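Long-range contact in purine nucleoside phosphorylase (Bacillus licheniformis, PDB 6DZD), which probably catalyses the phosphorolysis of adenosine, inosine and S-methyl-5'-thioadenosine, may also deaminate adenosine, and binds a zinc ion: residues A[136-147]-A[269-277]. Sequence-based numbering, arbitrary orientation.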
ATOM      1  N   TYR A 136       4.528   4.026  -1.488  1.00 17.33           N
ATOM      2  CA  TYR A 136       4.687   4.380  -2.888  1.00 16.97           C
ATOM      3  C   TYR A 136       6.138   4.760  -3.153  1.00 17.45           C
ATOM      4  O   TYR A 136       6.831   5.283  -2.283  1.00 18.46           O
ATOM      5  CB  TYR A 136       3.766   5.535  -3.283  1.00 17.65           C
ATOM      6  CG  TYR A 136       2.290   5.303  -3.059  1.00 17.61           C
ATOM      7  CD1 TYR A 136       1.749   5.332  -1.781  1.00 18.34           C
ATOM      8  CD2 TYR A 136       1.425   5.083  -4.126  1.00 17.14           C
ATOM      9  CE1 TYR A 136       0.380   5.136  -1.561  1.00 18.47           C
ATOM     10  CE2 TYR A 136       0.059   4.889  -3.918  1.00 17.37           C
ATOM     11  CZ  TYR A 136      -0.456   4.920  -2.625  1.00 18.01           C
ATOM     12  OH  TYR A 136      -1.793   4.739  -2.376  1.00 18.41           O
ATOM     13  N   PHE A 137       6.597   4.486  -4.362  1.00 16.93           N
ATOM     14  CA  PHE A 137       7.983   4.738  -4.719  1.00 17.45           C
ATOM     15  C   PHE A 137       8.010   5.350  -6.101  1.00 17.45           C
ATOM     16  O   PHE A 137       7.409   4.806  -7.029  1.00 17.15           O
ATOM     17  CB  PHE A 137       8.813   3.452  -4.725  1.00 17.33           C
ATOM     18  CG  PHE A 137       8.835   2.720  -3.421  1.00 17.45           C
ATOM     19  CD1 PHE A 137       7.781   1.880  -3.063  1.00 16.72           C
ATOM     20  CD2 PHE A 137       9.926   2.833  -2.573  1.00 18.46           C
ATOM     21  CE1 PHE A 137       7.815   1.186  -1.869  1.00 16.92           C
ATOM     22  CE2 PHE A 137       9.984   2.151  -1.392  1.00 18.86           C
ATOM     23  CZ  PHE A 137       8.933   1.324  -1.030  1.00 18.05           C
ATOM     24  N   TYR A 138       8.754   6.434  -6.259  1.00 18.38           N
ATOM     25  CA  TYR A 138       8.858   7.071  -7.559  1.00 18.57           C
ATOM     26  C   TYR A 138      10.261   7.616  -7.746  1.00 19.33           C
ATOM     27  O   TYR A 138      10.744   8.387  -6.909  1.00 19.95           O
ATOM     28  CB  TYR A 138       7.819   8.180  -7.694  1.00 18.86           C
ATOM     29  CG  TYR A 138       7.929   8.938  -8.981  1.00 19.67           C
ATOM     30  CD1 TYR A 138       8.286   8.300 -10.173  1.00 20.53           C
ATOM     31  CD2 TYR A 138       7.672  10.298  -9.015  1.00 20.71           C
ATOM     32  CE1 TYR A 138       8.381   9.011 -11.352  1.00 22.42           C
ATOM     33  CE2 TYR A 138       7.768  11.012 -10.191  1.00 22.58           C
ATOM     34  CZ  TYR A 138       8.116  10.369 -11.346  1.00 23.43           C
ATOM     35  OH  TYR A 138       8.190  11.097 -12.490  1.00 25.54           O
ATOM     36  N   ASP A 139      10.918   7.194  -8.827  1.00 19.44           N
ATOM     37  CA  ASP A 139      12.198   7.756  -9.248  1.00 20.78           C
ATOM     38  C   ASP A 139      11.998   8.540 -10.539  1.00 22.58           C
ATOM     39  O   ASP A 139      11.884   7.943 -11.618  1.00 23.36           O
ATOM     40  CB  ASP A 139      13.238   6.650  -9.442  1.00 20.80           C
ATOM     41  CG  ASP A 139      14.625   7.190  -9.776  1.00 22.21           C
ATOM     42  OD1 ASP A 139      14.753   8.354 -10.203  1.00 23.50           O
ATOM     43  OD2 ASP A 139      15.600   6.428  -9.621  1.00 22.17           O
ATOM     44  N   PRO A 140      11.980   9.867 -10.499  1.00 23.55           N
ATOM     45  CA  PRO A 140      11.750  10.622 -11.737  1.00 25.54           C
ATOM     46  C   PRO A 140      12.920  10.585 -12.683  1.00 27.27           C
ATOM     47  O   PRO A 140      12.733  10.869 -13.867  1.00 29.06           O
ATOM     48  CB  PRO A 140      11.471  12.041 -11.242  1.00 26.13           C
ATOM     49  CG  PRO A 140      12.056  12.112  -9.874  1.00 24.92           C
ATOM     50  CD  PRO A 140      12.207  10.731  -9.330  1.00 23.15           C
ATOM     51  N   VAL A 141      14.119  10.255 -12.202  1.00 26.98           N
ATOM     52  CA  VAL A 141      15.286  10.135 -13.075  1.00 28.68           C
ATOM     53  C   VAL A 141      15.206   8.853 -13.898  1.00 28.77           C
ATOM     54  O   VAL A 141      15.347   8.879 -15.127  1.00 30.70           O
ATOM     55  CB  VAL A 141      16.581  10.199 -12.250  1.00 28.43           C
ATOM     56  CG1 VAL A 141      17.766  10.057 -13.152  1.00 30.28           C
ATOM     57  CG2 VAL A 141      16.647  11.492 -11.497  1.00 28.68           C
ATOM     58  N   ARG A 142      15.028   7.705 -13.226  1.00 26.91           N
ATOM     59  CA  ARG A 142      14.942   6.402 -13.888  1.00 26.97           C
ATOM     60  C   ARG A 142      13.540   6.091 -14.412  1.00 26.78           C
ATOM     61  O   ARG A 142      13.381   5.124 -15.174  1.00 27.33           O
ATOM     62  CB  ARG A 142      15.373   5.273 -12.933  1.00 25.31           C
ATOM     63  CG  ARG A 142      16.824   5.313 -12.435  1.00 25.58           C
ATOM     64  CD  ARG A 142      17.819   4.853 -13.480  1.00 27.41           C
ATOM     65  NE  ARG A 142      18.159   5.933 -14.400  1.00 29.50           N
ATOM     66  CZ  ARG A 142      17.991   5.863 -15.716  1.00 31.36           C
ATOM     67  NH1 ARG A 142      17.494   4.752 -16.243  1.00 31.32           N
ATOM     68  NH2 ARG A 142      18.305   6.896 -16.507  1.00 33.47           N
ATOM     69  N   SER A 143      12.541   6.896 -14.025  1.00 26.18           N
ATOM     70  CA  SER A 143      11.135   6.707 -14.397  1.00 25.95           C
ATOM     71  C   SER A 143      10.625   5.344 -13.936  1.00 24.30           C
ATOM     72  O   SER A 143      10.130   4.527 -14.725  1.00 24.85           O
ATOM     73  CB  SER A 143      10.920   6.902 -15.895  1.00 28.29           C
ATOM     74  OG  SER A 143      10.882   8.289 -16.148  1.00 29.63           O
ATOM     75  N   LEU A 144      10.754   5.128 -12.628  1.00 22.47           N
ATOM     76  CA  LEU A 144      10.288   3.929 -11.963  1.00 20.90           C
ATOM     77  C   LEU A 144       9.165   4.295 -11.008  1.00 19.48           C
ATOM     78  O   LEU A 144       9.250   5.287 -10.273  1.00 19.16           O
ATOM     79  CB  LEU A 144      11.404   3.248 -11.179  1.00 20.20           C
ATOM     80  CG  LEU A 144      12.504   2.537 -11.966  1.00 21.42           C
ATOM     81  CD1 LEU A 144      13.662   2.190 -11.021  1.00 20.81           C
ATOM     82  CD2 LEU A 144      11.970   1.294 -12.664  1.00 21.72           C
ATOM     83  N   VAL A 145       8.126   3.478 -11.012  1.00 19.86           N
ATOM     84  CA  VAL A 145       7.046   3.595 -10.051  1.00 18.50           C
ATOM     85  C   VAL A 145       6.931   2.249  -9.346  1.00 17.83           C
ATOM     86  O   VAL A 145       7.164   1.192  -9.947  1.00 18.13           O
ATOM     87  CB  VAL A 145       5.714   4.015 -10.726  1.00 19.03           C
ATOM     88  CG1 VAL A 145       5.811   5.414 -11.271  1.00 20.33           C
ATOM     89  CG2 VAL A 145       5.324   3.053 -11.844  1.00 19.88           C
ATOM     90  N   GLY A 146       6.608   2.289  -8.059  1.00 17.06           N
ATOM     91  CA  GLY A 146       6.476   1.060  -7.303  1.00 16.46           C
ATOM     92  C   GLY A 146       5.501   1.211  -6.159  1.00 15.66           C
ATOM     93  O   GLY A 146       5.209   2.320  -5.706  1.00 15.65           O
ATOM     94  N   ILE A 147       4.985   0.072  -5.699  1.00 16.97           N
ATOM     95  CA  ILE A 147       4.139   0.042  -4.511  1.00 16.60           C
ATOM     96  C   ILE A 147       4.436  -1.223  -3.724  1.00 16.75           C
ATOM     97  O   ILE A 147       4.711  -2.284  -4.293  1.00 17.26           O
ATOM     98  CB  ILE A 147       2.621   0.117  -4.834  1.00 16.32           C
ATOM     99  CG1 ILE A 147       2.206  -0.986  -5.819  1.00 16.44           C
ATOM    100  CG2 ILE A 147       2.213   1.538  -5.337  1.00 16.68           C
ATOM    101  CD1 ILE A 147       0.717  -1.021  -6.071  1.00 16.49           C
ATOM    102  N   ARG A 269     -11.615  -4.056   1.195  1.00 16.79           N
ATOM    103  CA  ARG A 269     -10.235  -3.604   1.042  1.00 15.49           C
ATOM    104  C   ARG A 269     -10.227  -2.431   0.084  1.00 14.92           C
ATOM    105  O   ARG A 269     -10.854  -2.494  -0.982  1.00 15.29           O
ATOM    106  CB  ARG A 269      -9.304  -4.688   0.485  1.00 15.18           C
ATOM    107  CG  ARG A 269      -9.229  -5.976   1.271  1.00 16.01           C
ATOM    108  CD  ARG A 269      -8.397  -5.804   2.511  1.00 16.05           C
ATOM    109  NE  ARG A 269      -8.302  -7.038   3.283  1.00 16.90           N
ATOM    110  CZ  ARG A 269      -9.264  -7.511   4.072  1.00 18.15           C
ATOM    111  NH1 ARG A 269     -10.412  -6.849   4.201  1.00 18.57           N
ATOM    112  NH2 ARG A 269      -9.073  -8.637   4.744  1.00 19.31           N
ATOM    113  N   MET A 270      -9.533  -1.369   0.466  1.00 15.86           N
ATOM    114  CA  MET A 270      -9.167  -0.338  -0.487  1.00 15.30           C
ATOM    115  C   MET A 270      -8.003  -0.842  -1.336  1.00 14.54           C
ATOM    116  O   MET A 270      -7.465  -1.932  -1.113  1.00 14.54           O
ATOM    117  CB  MET A 270      -8.785   0.958   0.237  1.00 15.56           C
ATOM    118  CG  MET A 270      -9.877   1.511   1.116  1.00 16.79           C
ATOM    119  SD  MET A 270      -9.968   0.768   2.775  1.00 18.09           S
ATOM    120  CE  MET A 270      -8.317   1.115   3.406  1.00 18.23           C
ATOM    121  N   MET A 271      -7.607  -0.058  -2.331  1.00 17.11           N
ATOM    122  CA  MET A 271      -6.414  -0.427  -3.080  1.00 16.65           C
ATOM    123  C   MET A 271      -5.549   0.799  -3.351  1.00 16.19           C
ATOM    124  O   MET A 271      -6.057   1.916  -3.509  1.00 16.26           O
ATOM    125  CB  MET A 271      -6.760  -1.146  -4.395  1.00 16.96           C
ATOM    126  CG  MET A 271      -7.408  -0.277  -5.409  1.00 16.77           C
ATOM    127  SD  MET A 271      -7.798  -1.213  -6.865  1.00 16.94           S
ATOM    128  CE  MET A 271      -8.100   0.058  -8.086  1.00 16.65           C
ATOM    129  N   SER A 272      -4.235   0.599  -3.319  1.00 17.67           N
ATOM    130  CA  SER A 272      -3.306   1.581  -3.846  1.00 17.52           C
ATOM    131  C   SER A 272      -2.970   1.214  -5.290  1.00 17.36           C
ATOM    132  O   SER A 272      -2.982   0.041  -5.672  1.00 17.29           O
ATOM    133  CB  SER A 272      -2.044   1.668  -2.984  1.00 17.44           C
ATOM    134  OG  SER A 272      -1.203   0.549  -3.136  1.00 17.27           O
ATOM    135  N   PHE A 273      -2.691   2.234  -6.096  1.00 17.90           N
ATOM    136  CA  PHE A 273      -2.407   2.043  -7.510  1.00 17.68           C
ATOM    137  C   PHE A 273      -1.378   3.066  -7.955  1.00 18.01           C
ATOM    138  O   PHE A 273      -1.349   4.195  -7.458  1.00 18.59           O
ATOM    139  CB  PHE A 273      -3.676   2.178  -8.361  1.00 17.91           C
ATOM    140  CG  PHE A 273      -4.381   3.462  -8.144  1.00 18.28           C
ATOM    141  CD1 PHE A 273      -4.024   4.591  -8.863  1.00 18.76           C
ATOM    142  CD2 PHE A 273      -5.356   3.562  -7.183  1.00 18.48           C
ATOM    143  CE1 PHE A 273      -4.647   5.777  -8.643  1.00 19.43           C
ATOM    144  CE2 PHE A 273      -5.993   4.751  -6.945  1.00 18.91           C
ATOM    145  CZ  PHE A 273      -5.650   5.860  -7.680  1.00 19.27           C
ATOM    146  N   ILE A 274      -0.540   2.671  -8.904  1.00 18.02           N
ATOM    147  CA  ILE A 274       0.428   3.587  -9.489  1.00 18.70           C
ATOM    148  C   ILE A 274       0.756   3.097 -10.893  1.00 19.18           C
ATOM    149  O   ILE A 274       0.682   1.900 -11.185  1.00 19.01           O
ATOM    150  CB  ILE A 274       1.698   3.722  -8.610  1.00 18.73           C
ATOM    151  CG1 ILE A 274       2.478   4.983  -8.983  1.00 20.00           C
ATOM    152  CG2 ILE A 274       2.581   2.463  -8.716  1.00 18.34           C
ATOM    153  CD1 ILE A 274       3.680   5.256  -8.116  1.00 20.82           C
ATOM    154  N   GLY A 275       1.061   4.041 -11.779  1.00 21.22           N
ATOM    155  CA  GLY A 275       1.423   3.707 -13.141  1.00 22.45           C
ATOM    156  C   GLY A 275       1.883   4.934 -13.892  1.00 23.92           C
ATOM    157  O   GLY A 275       1.589   6.071 -13.507  1.00 24.17           O
ATOM    158  N   LEU A 276       2.606   4.684 -14.979  1.00 25.77           N
ATOM    159  CA  LEU A 276       3.094   5.714 -15.885  1.00 27.60           C
ATOM    160  C   LEU A 276       2.268   5.659 -17.164  1.00 29.12           C
ATOM    161  O   LEU A 276       1.892   4.571 -17.612  1.00 29.09           O
ATOM    162  CB  LEU A 276       4.575   5.505 -16.206  1.00 28.32           C
ATOM    163  CG  LEU A 276       5.537   5.528 -15.010  1.00 27.19           C
ATOM    164  CD1 LEU A 276       6.533   4.370 -15.081  1.00 27.05           C
ATOM    165  CD2 LEU A 276       6.272   6.851 -14.940  1.00 28.36           C
ATOM    166  N   LYS A 277       1.940   6.823 -17.730  1.00 29.86           N
ATOM    167  CA  LYS A 277       1.156   6.820 -18.970  1.00 31.58           C
ATOM    168  C   LYS A 277       1.928   7.381 -20.163  1.00 34.01           C
ATOM    169  O   LYS A 277       2.353   8.534 -20.158  1.00 35.06           O
ATOM    170  CB  LYS A 277      -0.154   7.592 -18.776  1.00 31.79           C
ATOM    171  CG  LYS A 277      -1.284   6.660 -18.325  1.00 30.43           C
ATOM    172  CD  LYS A 277      -2.690   7.131 -18.712  1.00 31.48           C
ATOM    173  CE  LYS A 277      -3.489   7.529 -17.465  1.00 30.12           C
ATOM    174  NZ  LYS A 277      -4.521   8.591 -17.695  1.00 31.56           N
TER
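Ile274 extends its CG1 arm anti to the backbone N (chi1 -162°), which carries CD1 to Val145 and leaves the CG2 branch for Ile147. The two segments belong to different mixed beta-sheets that pack face to face: strand 270-276 lies over the hairpin of strands 133-139 and 144-150, its axis 6.5 Å from that of strand 144-147 and nearly antiparallel to it (167°). The centre of the interface is apolar. Ile274 CD1 lies 3.5 Å from Val145 CB, while Ile274 CG2 meets Ile147 CG2, likewise at 3.5 Å, the two side chains running alongside each other, oppositely directed. Replacing Ile274 with alanine would remove both branches and is likely to leave Val145 CB and Ile147 CG2 without their partners, opening a gap between the sheets. Farther along, Leu276 CD1 packs on Val145 CG2 at 3.7 Å and approaches Ser143 O, close to the hairpin's G1 bulge. At the other end, Tyr136 places CG beside its backbone N (chi1 -58°), and its ring meets Ser272 obliquely, CZ 3.6 Å from Ser272 CB; the hydroxyl hydrogen-bonds to Gly33 O of neighbouring strand 30-35. Phe273 O sits at the tyrosine ring's edge, 3.9 Å from Tyr136 CE2.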